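Local coordinates for putative glycoside hydrolase (Bacteroides ovatus, PDB 4ONZ), which is a putative glycoside hydrolase of the beta-fructosidase clan, probably built as a five-bladed beta-propeller, at residues N109-D112 and Q113-G117; I193-N197 and G198-M202; P307-P310 and F311-S314; V328-K332 and K333-Y337. All blocks are in the same frame, centred on the assembly; numbering follows the deposited sequence.

Contact 1 (N109-D112 and Q113-G117)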
loop_
_atom_site.group_PDB
_atom_site.type_symbol
_atom_site.label_atom_id
_atom_site.label_comp_id
_atom_site.label_asym_id
_atom_site.label_seq_id
_atom_site.Cartn_x
_atom_site.Cartn_y
_atom_site.Cartn_z
ATOM N N ASN A 109 14.192 -16.831 -10.396
ATOM C CA ASN A 109 15.332 -15.974 -10.750
ATOM C C ASN A 109 15.368 -14.631 -10.031
ATOM O O ASN A 109 15.965 -13.685 -10.528
ATOM C CB ASN A 109 15.351 -15.768 -12.273
ATOM C CG ASN A 109 15.553 -17.071 -13.029
ATOM O OD1 ASN A 109 16.086 -18.043 -12.486
ATOM N ND2 ASN A 109 15.137 -17.097 -14.292
ATOM N N PHE A 110 14.752 -14.558 -8.852
ATOM C CA PHE A 110 14.689 -13.317 -8.081
ATOM C C PHE A 110 15.173 -13.515 -6.642
ATOM O O PHE A 110 14.835 -12.739 -5.745
ATOM C CB PHE A 110 13.245 -12.791 -8.121
ATOM C CG PHE A 110 12.726 -12.621 -9.515
ATOM C CD1 PHE A 110 13.059 -11.500 -10.253
ATOM C CD2 PHE A 110 11.964 -13.616 -10.114
ATOM C CE1 PHE A 110 12.610 -11.350 -11.559
ATOM C CE2 PHE A 110 11.512 -13.475 -11.417
ATOM C CZ PHE A 110 11.836 -12.337 -12.138
ATOM N N LYS A 111 16.006 -14.531 -6.437
ATOM C CA LYS A 111 16.502 -14.844 -5.101
ATOM C C LYS A 111 17.381 -13.725 -4.558
ATOM O O LYS A 111 17.402 -13.473 -3.359
ATOM C CB LYS A 111 17.276 -16.173 -5.099
ATOM C CG LYS A 111 16.472 -17.366 -5.590
ATOM C CD LYS A 111 17.212 -18.666 -5.335
ATOM C CE LYS A 111 16.559 -19.836 -6.029
ATOM N NZ LYS A 111 16.790 -19.798 -7.495
ATOM N N ASP A 112 18.110 -13.056 -5.445
ATOM C CA ASP A 112 18.969 -11.950 -5.032
ATOM C C ASP A 112 18.166 -10.810 -4.399
ATOM O O ASP A 112 18.689 -10.080 -3.564
ATOM C CB ASP A 112 19.803 -11.414 -6.214
ATOM C CG ASP A 112 18.946 -10.928 -7.377
ATOM O OD1 ASP A 112 17.995 -11.644 -7.766
ATOM O OD2 ASP A 112 19.230 -9.833 -7.909
ATOM N N GLN A 113 16.893 -10.698 -4.784
ATOM C CA GLN A 113 15.999 -9.616 -4.345
ATOM C C GLN A 113 15.186 -9.899 -3.090
ATOM O O GLN A 113 15.032 -9.001 -2.257
ATOM C CB GLN A 113 15.053 -9.260 -5.501
ATOM C CG GLN A 113 15.824 -8.689 -6.683
ATOM C CD GLN A 113 15.074 -8.701 -7.998
ATOM O OE1 GLN A 113 13.843 -8.732 -8.048
ATOM N NE2 GLN A 113 15.832 -8.670 -9.089
ATOM N N ASP A 114 14.674 -11.127 -2.948
ATOM C CA ASP A 114 13.790 -11.460 -1.824
ATOM C C ASP A 114 14.217 -12.615 -0.902
ATOM O O ASP A 114 13.466 -12.987 -0.007
ATOM C CB ASP A 114 12.352 -11.654 -2.319
ATOM C CG ASP A 114 12.211 -12.795 -3.318
ATOM O OD1 ASP A 114 13.092 -13.681 -3.347
ATOM O OD2 ASP A 114 11.192 -12.817 -4.054
ATOM N N TRP A 115 15.390 -13.204 -1.122
ATOM C CA TRP A 115 15.903 -14.201 -0.178
ATOM C C TRP A 115 16.800 -13.442 0.795
ATOM O O TRP A 115 17.684 -12.718 0.358
ATOM C CB TRP A 115 16.710 -15.302 -0.865
ATOM C CG TRP A 115 15.898 -16.365 -1.538
ATOM C CD1 TRP A 115 14.763 -16.197 -2.269
ATOM C CD2 TRP A 115 16.224 -17.764 -1.623
ATOM N NE1 TRP A 115 14.328 -17.411 -2.765
ATOM C CE2 TRP A 115 15.205 -18.387 -2.374
ATOM C CE3 TRP A 115 17.261 -18.553 -1.109
ATOM C CZ2 TRP A 115 15.206 -19.751 -2.644
ATOM C CZ3 TRP A 115 17.260 -19.906 -1.376
ATOM C CH2 TRP A 115 16.233 -20.494 -2.135
ATOM N N PRO A 116 16.598 -13.610 2.111
ATOM C CA PRO A 116 15.612 -14.415 2.823
ATOM C C PRO A 116 14.454 -13.613 3.423
ATOM O O PRO A 116 13.521 -14.199 4.008
ATOM C CB PRO A 116 16.453 -15.040 3.945
ATOM C CG PRO A 116 17.459 -13.975 4.267
ATOM C CD PRO A 116 17.644 -13.126 3.031
ATOM N N GLY A 117 14.491 -12.291 3.287
ATOM C CA GLY A 117 13.477 -11.431 3.901
ATOM C C GLY A 117 12.073 -11.480 3.327
ATOM O O GLY A 117 11.098 -11.109 4.002
HETATM O O HOH W 1 17.840 -7.167 -9.215
#

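Contact 2 (I193-N197 and G198-M202)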
loop_
_atom_site.group_PDB
_atom_site.type_symbol
_atom_site.label_atom_id
_atom_site.label_comp_id
_atom_site.label_asym_id
_atom_site.label_seq_id
_atom_site.Cartn_x
_atom_site.Cartn_y
_atom_site.Cartn_z
ATOM N N ILE A 193 -6.495 1.443 -13.352
ATOM C CA ILE A 193 -5.270 2.201 -13.571
ATOM C C ILE A 193 -5.532 3.267 -14.631
ATOM O O ILE A 193 -6.239 3.011 -15.616
ATOM C CB ILE A 193 -4.116 1.248 -13.972
ATOM C CG1 ILE A 193 -3.686 0.460 -12.735
ATOM C CG2 ILE A 193 -2.938 2.015 -14.570
ATOM C CD1 ILE A 193 -2.737 -0.689 -12.996
ATOM N N ASP A 194 -5.006 4.470 -14.420
ATOM C CA ASP A 194 -5.207 5.564 -15.378
ATOM C C ASP A 194 -3.897 6.265 -15.709
ATOM O O ASP A 194 -3.071 6.481 -14.831
ATOM C CB ASP A 194 -6.219 6.572 -14.856
ATOM C CG ASP A 194 -6.627 7.596 -15.920
ATOM O OD1 ASP A 194 -6.758 7.221 -17.104
ATOM O OD2 ASP A 194 -6.816 8.777 -15.567
ATOM N N LYS A 195 -3.723 6.626 -16.978
ATOM C CA LYS A 195 -2.486 7.249 -17.448
ATOM C C LYS A 195 -2.393 8.759 -17.242
ATOM O O LYS A 195 -3.377 9.425 -16.927
ATOM C CB LYS A 195 -2.274 6.936 -18.935
ATOM C CG LYS A 195 -2.002 5.466 -19.224
ATOM C CD LYS A 195 -1.625 5.256 -20.685
ATOM C CE LYS A 195 -1.084 3.856 -20.920
ATOM N NZ LYS A 195 -0.415 3.737 -22.246
ATOM N N VAL A 196 -1.175 9.266 -17.421
ATOM C CA VAL A 196 -0.864 10.687 -17.377
ATOM C C VAL A 196 0.001 10.972 -18.595
ATOM O O VAL A 196 1.065 10.369 -18.761
ATOM C CB VAL A 196 -0.079 11.089 -16.117
ATOM C CG1 VAL A 196 0.399 12.531 -16.232
ATOM C CG2 VAL A 196 -0.928 10.890 -14.866
ATOM N N ASN A 197 -0.458 11.888 -19.446
ATOM C CA ASN A 197 0.281 12.255 -20.643
ATOM C C ASN A 197 0.738 11.018 -21.442
ATOM O O ASN A 197 1.884 10.942 -21.883
ATOM C CB ASN A 197 1.469 13.154 -20.249
ATOM C CG ASN A 197 1.032 14.446 -19.553
ATOM O OD1 ASN A 197 1.596 14.841 -18.530
ATOM N ND2 ASN A 197 0.007 15.091 -20.093
ATOM N N GLY A 198 -0.152 10.042 -21.606
ATOM C CA GLY A 198 0.153 8.831 -22.369
ATOM C C GLY A 198 1.049 7.790 -21.720
ATOM O O GLY A 198 1.462 6.840 -22.386
ATOM N N LYS A 199 1.353 7.969 -20.435
ATOM C CA LYS A 199 2.177 7.012 -19.701
ATOM C C LYS A 199 1.546 6.644 -18.359
ATOM O O LYS A 199 0.752 7.401 -17.796
ATOM C CB LYS A 199 3.581 7.577 -19.473
ATOM C CG LYS A 199 4.330 7.933 -20.747
ATOM C CD LYS A 199 5.763 8.346 -20.445
ATOM C CE LYS A 199 6.520 8.686 -21.716
ATOM N NZ LYS A 199 6.030 9.930 -22.366
ATOM N N TYR A 200 1.907 5.469 -17.851
ATOM C CA TYR A 200 1.412 5.045 -16.552
ATOM C C TYR A 200 2.147 5.867 -15.503
ATOM O O TYR A 200 3.258 6.352 -15.735
ATOM C CB TYR A 200 1.611 3.553 -16.332
ATOM C CG TYR A 200 0.782 2.694 -17.256
ATOM C CD1 TYR A 200 -0.601 2.611 -17.098
ATOM C CD2 TYR A 200 1.377 1.935 -18.261
ATOM C CE1 TYR A 200 -1.371 1.820 -17.931
ATOM C CE2 TYR A 200 0.612 1.137 -19.099
ATOM C CZ TYR A 200 -0.752 1.081 -18.930
ATOM O OH TYR A 200 -1.517 0.296 -19.751
ATOM N N PHE A 201 1.524 6.023 -14.346
ATOM C CA PHE A 201 2.049 6.901 -13.323
ATOM C C PHE A 201 1.911 6.356 -11.911
ATOM O O PHE A 201 0.953 5.668 -11.598
ATOM C CB PHE A 201 1.283 8.226 -13.415
ATOM C CG PHE A 201 1.810 9.293 -12.507
ATOM C CD1 PHE A 201 1.435 9.331 -11.174
ATOM C CD2 PHE A 201 2.692 10.248 -12.980
ATOM C CE1 PHE A 201 1.936 10.301 -10.331
ATOM C CE2 PHE A 201 3.196 11.218 -12.142
ATOM C CZ PHE A 201 2.814 11.248 -10.817
HETATM N N MSE A 202 2.879 6.669 -11.056
HETATM C CA MSE A 202 2.765 6.301 -9.646
HETATM C C MSE A 202 3.493 7.253 -8.763
HETATM O O MSE A 202 4.465 7.876 -9.177
HETATM C CB MSE A 202 3.258 4.881 -9.338
HETATM C CG MSE A 202 4.771 4.693 -9.361
HETATM SE SE MSE A 202 5.228 2.890 -8.742
HETATM C CE MSE A 202 7.179 3.019 -8.786
HETATM O O HOH W 2 -0.982 5.032 -14.083
HETATM O O HOH W 3 -0.487 5.612 -24.267
HETATM O O HOH W 4 2.499 4.123 -21.991
#

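Contact 3 (P307-P310 and F311-S314)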
loop_
_atom_site.group_PDB
_atom_site.type_symbol
_atom_site.label_atom_id
_atom_site.label_comp_id
_atom_site.label_asym_id
_atom_site.label_seq_id
_atom_site.Cartn_x
_atom_site.Cartn_y
_atom_site.Cartn_z
ATOM N N PRO A 307 -5.159 6.239 15.221
ATOM C CA PRO A 307 -5.505 5.178 16.166
ATOM C C PRO A 307 -6.504 5.674 17.210
ATOM O O PRO A 307 -6.286 6.718 17.816
ATOM C CB PRO A 307 -4.164 4.819 16.818
ATOM C CG PRO A 307 -3.130 5.376 15.918
ATOM C CD PRO A 307 -3.730 6.579 15.277
ATOM N N GLU A 308 -7.598 4.942 17.380
ATOM C CA GLU A 308 -8.649 5.308 18.336
ATOM C C GLU A 308 -9.239 4.101 19.057
ATOM O O GLU A 308 -9.601 4.199 20.224
ATOM C CB GLU A 308 -9.784 6.063 17.633
ATOM C CG GLU A 308 -9.415 7.443 17.105
ATOM C CD GLU A 308 -9.075 8.435 18.207
ATOM O OE1 GLU A 308 -9.158 8.074 19.399
ATOM O OE2 GLU A 308 -8.724 9.586 17.874
ATOM N N ALA A 309 -9.341 2.967 18.367
ATOM C CA ALA A 309 -9.949 1.754 18.945
ATOM C C ALA A 309 -8.966 0.766 19.598
ATOM O O ALA A 309 -7.780 0.737 19.247
ATOM C CB ALA A 309 -10.777 1.053 17.881
ATOM N N PRO A 310 -9.463 -0.060 20.549
ATOM C CA PRO A 310 -8.592 -1.026 21.234
ATOM C C PRO A 310 -7.824 -1.964 20.298
ATOM O O PRO A 310 -6.664 -2.263 20.568
ATOM C CB PRO A 310 -9.565 -1.830 22.110
ATOM C CG PRO A 310 -10.731 -0.924 22.316
ATOM C CD PRO A 310 -10.852 -0.134 21.045
ATOM N N PHE A 311 -8.445 -2.391 19.194
ATOM C CA PHE A 311 -7.792 -3.320 18.259
ATOM C C PHE A 311 -6.624 -2.694 17.482
ATOM O O PHE A 311 -5.859 -3.396 16.836
ATOM C CB PHE A 311 -8.813 -3.957 17.292
ATOM C CG PHE A 311 -9.461 -2.980 16.361
ATOM C CD1 PHE A 311 -8.865 -2.672 15.146
ATOM C CD2 PHE A 311 -10.667 -2.370 16.690
ATOM C CE1 PHE A 311 -9.448 -1.767 14.283
ATOM C CE2 PHE A 311 -11.258 -1.458 15.823
ATOM C CZ PHE A 311 -10.644 -1.158 14.618
ATOM N N GLU A 312 -6.475 -1.375 17.565
ATOM C CA GLU A 312 -5.375 -0.680 16.906
ATOM C C GLU A 312 -4.199 -0.462 17.859
ATOM O O GLU A 312 -3.192 0.116 17.459
ATOM C CB GLU A 312 -5.883 0.658 16.374
ATOM C CG GLU A 312 -6.990 0.478 15.340
ATOM C CD GLU A 312 -7.811 1.722 15.060
ATOM O OE1 GLU A 312 -7.790 2.671 15.865
ATOM O OE2 GLU A 312 -8.525 1.736 14.036
ATOM N N LYS A 313 -4.343 -0.955 19.095
ATOM C CA LYS A 313 -3.347 -0.793 20.156
ATOM C C LYS A 313 -2.827 -2.144 20.633
ATOM O O LYS A 313 -3.466 -3.173 20.421
ATOM C CB LYS A 313 -3.978 -0.075 21.349
ATOM C CG LYS A 313 -4.525 1.307 21.044
ATOM C CD LYS A 313 -5.271 1.884 22.238
ATOM C CE LYS A 313 -5.671 3.328 21.993
ATOM N NZ LYS A 313 -6.463 3.467 20.741
ATOM N N SER A 314 -1.669 -2.130 21.290
ATOM C CA SER A 314 -1.058 -3.346 21.837
ATOM C C SER A 314 0.024 -2.979 22.863
ATOM O O SER A 314 0.218 -1.806 23.184
ATOM C CB SER A 314 -0.426 -4.181 20.723
ATOM O OG SER A 314 0.803 -3.614 20.305
#

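Contact 4 (V328-K332 and K333-Y337)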
loop_
_atom_site.group_PDB
_atom_site.type_symbol
_atom_site.label_atom_id
_atom_site.label_comp_id
_atom_site.label_asym_id
_atom_site.label_seq_id
_atom_site.Cartn_x
_atom_site.Cartn_y
_atom_site.Cartn_z
ATOM N N VAL A 328 -10.729 0.055 -1.978
ATOM C CA VAL A 328 -11.568 -0.537 -3.023
ATOM C C VAL A 328 -12.951 0.092 -3.057
ATOM O O VAL A 328 -13.489 0.497 -2.024
ATOM C CB VAL A 328 -11.709 -2.067 -2.869
ATOM C CG1 VAL A 328 -10.362 -2.754 -3.044
ATOM C CG2 VAL A 328 -12.308 -2.446 -1.531
ATOM N N TYR A 329 -13.492 0.181 -4.262
ATOM C CA TYR A 329 -14.827 0.677 -4.505
ATOM C C TYR A 329 -15.696 -0.560 -4.686
ATOM O O TYR A 329 -15.433 -1.393 -5.551
ATOM C CB TYR A 329 -14.861 1.538 -5.764
ATOM C CG TYR A 329 -16.240 2.051 -6.102
ATOM C CD1 TYR A 329 -16.721 3.226 -5.536
ATOM C CD2 TYR A 329 -17.061 1.365 -6.983
ATOM C CE1 TYR A 329 -17.982 3.700 -5.845
ATOM C CE2 TYR A 329 -18.325 1.835 -7.300
ATOM C CZ TYR A 329 -18.776 3.003 -6.726
ATOM O OH TYR A 329 -20.032 3.473 -7.028
ATOM N N HIS A 330 -16.741 -0.668 -3.875
ATOM C CA HIS A 330 -17.619 -1.828 -3.896
ATOM C C HIS A 330 -19.024 -1.433 -3.462
ATOM O O HIS A 330 -19.213 -0.922 -2.361
ATOM C CB HIS A 330 -17.050 -2.889 -2.955
ATOM C CG HIS A 330 -17.902 -4.112 -2.828
ATOM N ND1 HIS A 330 -17.990 -5.062 -3.817
ATOM C CD2 HIS A 330 -18.683 -4.552 -1.811
ATOM C CE1 HIS A 330 -18.802 -6.031 -3.427
ATOM N NE2 HIS A 330 -19.231 -5.747 -2.210
ATOM N N LYS A 331 -19.986 -1.651 -4.356
ATOM C CA LYS A 331 -21.398 -1.345 -4.109
ATOM C C LYS A 331 -21.626 0.067 -3.572
ATOM O O LYS A 331 -22.198 0.266 -2.491
ATOM C CB LYS A 331 -22.023 -2.401 -3.192
ATOM C CG LYS A 331 -22.092 -3.775 -3.836
ATOM C CD LYS A 331 -22.731 -4.798 -2.912
ATOM C CE LYS A 331 -22.843 -6.158 -3.583
ATOM N NZ LYS A 331 -23.392 -7.188 -2.658
ATOM N N LYS A 332 -21.174 1.043 -4.353
ATOM C CA LYS A 332 -21.312 2.459 -4.038
ATOM C C LYS A 332 -20.646 2.891 -2.730
ATOM O O LYS A 332 -21.009 3.924 -2.180
ATOM C CB LYS A 332 -22.795 2.870 -4.006
ATOM C CG LYS A 332 -23.571 2.592 -5.278
ATOM C CD LYS A 332 -24.975 3.171 -5.150
ATOM C CE LYS A 332 -25.830 2.864 -6.364
ATOM N NZ LYS A 332 -27.178 3.494 -6.253
ATOM N N LYS A 333 -19.679 2.113 -2.245
ATOM C CA LYS A 333 -18.932 2.449 -1.028
ATOM C C LYS A 333 -17.436 2.247 -1.229
ATOM O O LYS A 333 -17.005 1.506 -2.111
ATOM C CB LYS A 333 -19.374 1.579 0.150
ATOM C CG LYS A 333 -20.810 1.798 0.582
ATOM C CD LYS A 333 -21.138 0.932 1.783
ATOM C CE LYS A 333 -22.564 1.155 2.254
ATOM N NZ LYS A 333 -22.901 0.238 3.377
ATOM N N LEU A 334 -16.654 2.936 -0.413
ATOM C CA LEU A 334 -15.208 2.779 -0.413
ATOM C C LEU A 334 -14.807 2.061 0.864
ATOM O O LEU A 334 -15.210 2.460 1.958
ATOM C CB LEU A 334 -14.504 4.130 -0.493
ATOM C CG LEU A 334 -14.460 4.841 -1.845
ATOM C CD1 LEU A 334 -13.902 6.247 -1.651
ATOM C CD2 LEU A 334 -13.615 4.049 -2.834
ATOM N N TYR A 335 -14.048 0.981 0.713
ATOM C CA TYR A 335 -13.520 0.209 1.831
ATOM C C TYR A 335 -12.015 0.438 1.931
ATOM O O TYR A 335 -11.267 0.181 0.976
ATOM C CB TYR A 335 -13.793 -1.281 1.634
ATOM C CG TYR A 335 -15.262 -1.654 1.689
ATOM C CD1 TYR A 335 -16.105 -1.377 0.621
ATOM C CD2 TYR A 335 -15.801 -2.303 2.800
ATOM C CE1 TYR A 335 -17.447 -1.700 0.663
ATOM C CE2 TYR A 335 -17.150 -2.635 2.849
ATOM C CZ TYR A 335 -17.964 -2.330 1.776
ATOM O OH TYR A 335 -19.306 -2.654 1.809
ATOM N N LEU A 336 -11.589 0.885 3.108
ATOM C CA LEU A 336 -10.190 1.170 3.418
ATOM C C LEU A 336 -9.637 0.021 4.267
ATOM O O LEU A 336 -10.202 -0.285 5.320
ATOM C CB LEU A 336 -10.152 2.464 4.232
ATOM C CG LEU A 336 -8.863 3.257 4.322
ATOM C CD1 LEU A 336 -8.458 3.704 2.926
ATOM C CD2 LEU A 336 -9.086 4.452 5.225
ATOM N N TYR A 337 -8.539 -0.592 3.830
ATOM C CA TYR A 337 -7.909 -1.689 4.558
ATOM C C TYR A 337 -6.571 -1.227 5.073
ATOM O O TYR A 337 -5.775 -0.633 4.336
ATOM C CB TYR A 337 -7.776 -2.938 3.687
ATOM C CG TYR A 337 -9.109 -3.536 3.381
ATOM C CD1 TYR A 337 -9.719 -4.385 4.287
ATOM C CD2 TYR A 337 -9.799 -3.203 2.216
ATOM C CE1 TYR A 337 -10.971 -4.913 4.033
ATOM C CE2 TYR A 337 -11.038 -3.729 1.956
ATOM C CZ TYR A 337 -11.619 -4.586 2.869
ATOM O OH TYR A 337 -12.868 -5.097 2.641
#

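Contact 1 (N109-D112 and Q113-G117)
A single short helical turn, 111-114, brings Lys111 and Trp115 together at the protein surface. Phe110 is its N-cap residue, and Trp115 is the first residue to leave helical geometry. The Lys111 chain runs alongside the indole, pointing the same way. Its CD sits over the face of the six-membered ring, 3.6 Å from the centroid, in a CH-pi contact. Lys111 CG lies nearer the pyrrole part, 3.5 Å from Trp115 NE1. Beyond CG the chain is extended until its last torsion (chi4 73°), which turns NZ off to Asp108 O. The backbone closes the turn. Phe110 O accepts two bonds, from Asp114 N at 3.2 Å and from Gln113 N at 3.1 Å. Trp115 N bonds to Lys111 O at 3.0 Å. Gln113 lies beside Phe110, with its OE1 at the ring edge, 3.6 Å from CD1. The planes of ring and amide are 62° apart. Asp114 is buried and forms a salt bridge with Lys159 of strand 158-162. Phe110 and Gln113 also rest on that strand, and Gly117 pairs with Ser82 of strand 82-89 through the backbone.

Contact 2 (I193-N197 and G198-M202)
The aromatic contact is between Lys195 and Tyr200. The extended lysine chain places CE over one face of the ring, 3.6 Å from its centroid, as a CH-pi contact. NZ lies off-centre at 4.6 Å from the same centroid, in a cation-pi contact 26° off the ring normal. On the apolar side, Ile193 CG2 meets Tyr200 CD1 at 3.5 Å, the two side chains crossing at about a right angle. Val196 CG2 packs on Phe201 CB at 3.8 Å. Between these residues the chain makes a type I' beta turn, Val196 to Lys199, with Asn197 and Gly198 at its corners. Both corner residues have positive phi, which favours glycine at Gly198. The turn reverses the chain before strand 200-204. Two backbone hydrogen bonds close it. Val196 N to Lys199 O is short at 2.7 Å and nearly straight; Lys199 N reaches Val196 O at 2.9 Å. Waters add three bridges. Two of them each join Lys195 NZ to Gly198 O, tying the ammonium to the turn. The third takes the N-H of Phe201 and donates to Asp194 O, where the two arms of the turn have drawn apart. Arg254 binds both Asp194 OD2, as a salt bridge, and Lys195 O.

Contact 3 (P307-P310 and F311-S314)
This is a local polar contact in the long loop between strands 296-299 and 322-330, where a carboxylate folds back onto the backbone just before it. The carboxylate is that of Glu312, at the end of a short 3-10 turn. Its OE1 accepts two main-chain N-H groups. Glu308 N is 2.7 Å from Glu312 OE1, in an almost straight bond that meets the oxygen nearly along its C-O axis. Ala309 N is 3.0 Å from Glu312 OE1 and comes from above the carboxylate plane. The side chain is extended beyond CG (chi2 163°), which carries OE1 back to these two amides.

The turn itself is held by main-chain bonds. Glu312 N bonds to Ala309 O at 3.0 Å, and Lys313 N to Pro310 O at the same 3.0 Å. Lys313 runs back along the loop. In the conformer given, one of two deposited, its NZ makes a weak hydrogen bond to Ala309 O at 3.4 Å. Phe311 takes the rotamer that sets its CG between the backbone N and the carbonyl carbon (chi1 65°). This puts the ring beside Ala309, whose CB is 3.3 Å from Phe311 CE2.

Glu312 is buried, and its second oxygen is also bound. OE2 forms a salt bridge with Arg20 and a hydrogen bond with Tyr338 OH. One carboxylate thus links the loop, the N-terminal region and strand 333-340. Phe311 packs on Tyr338 and Cys340 of that strand, and on Asn25 and Pro26.

Contact 4 (V328-K332 and K333-Y337)
Tyr335 N donates to Val328 O at 2.8 Å, in a nearly straight bond. The return bond, Val328 N to Tyr335 O, is 3.0 Å long, which makes this a hydrogen-bonded antiparallel pair. The hairpin of strands 322-330 and 333-340 continues through Tyr329 and Leu334, a non-hydrogen-bonded pair. A type I' turn from His330 to Lys333 closes it, with Lys331 and Lys332 at the corners, both at positive phi. His330 N bonds to Lys333 O at 2.8 Å. Val328, His330 and Tyr335 put their side chains on one face of the sheet. Val328 CG2 touches Tyr335 CB at 3.7 Å, and it also meets the edge of the Tyr337 ring at CE2, 3.9 Å away. Tyr335 CE1 lies at the edge of the imidazole and 3.8 Å from His330 CB. The two rings are oblique, with planes 64° apart. On the other face, Leu334 CD2 lies 4.1 Å from Tyr329 CB, at the tyrosine ring edge. Val328 and Tyr337 pack against strands 50-59 and 62-70, and Tyr337 OH bonds to Gly92 O. Strand 344-350 pairs with 333-340 on the side away from 322-330, and Leu334 reaches Phe18 and Leu356.

In the fold
The four contacts follow one another along the chain in numerical order, and none touches another. Contact 1 precedes strand 118-126, the first of a four-stranded antiparallel sheet. Contact 2 leads into strand 200-204 of a later sheet, and Ile193 pairs with Met126 of the earlier one. Contacts 3 and 4 belong together: residues 307-314 pack on strand 333-340, which contact 4 joins to strand 322-330. Their centres are about 22 Å apart, with nearest atoms about 9 Å apart. Contacts 2 and 3 lie on opposite sides of the chain's centre, about 37 Å between centres. The turns and loops thus belong to successive sheets along the chain, consistent with a beta-propeller.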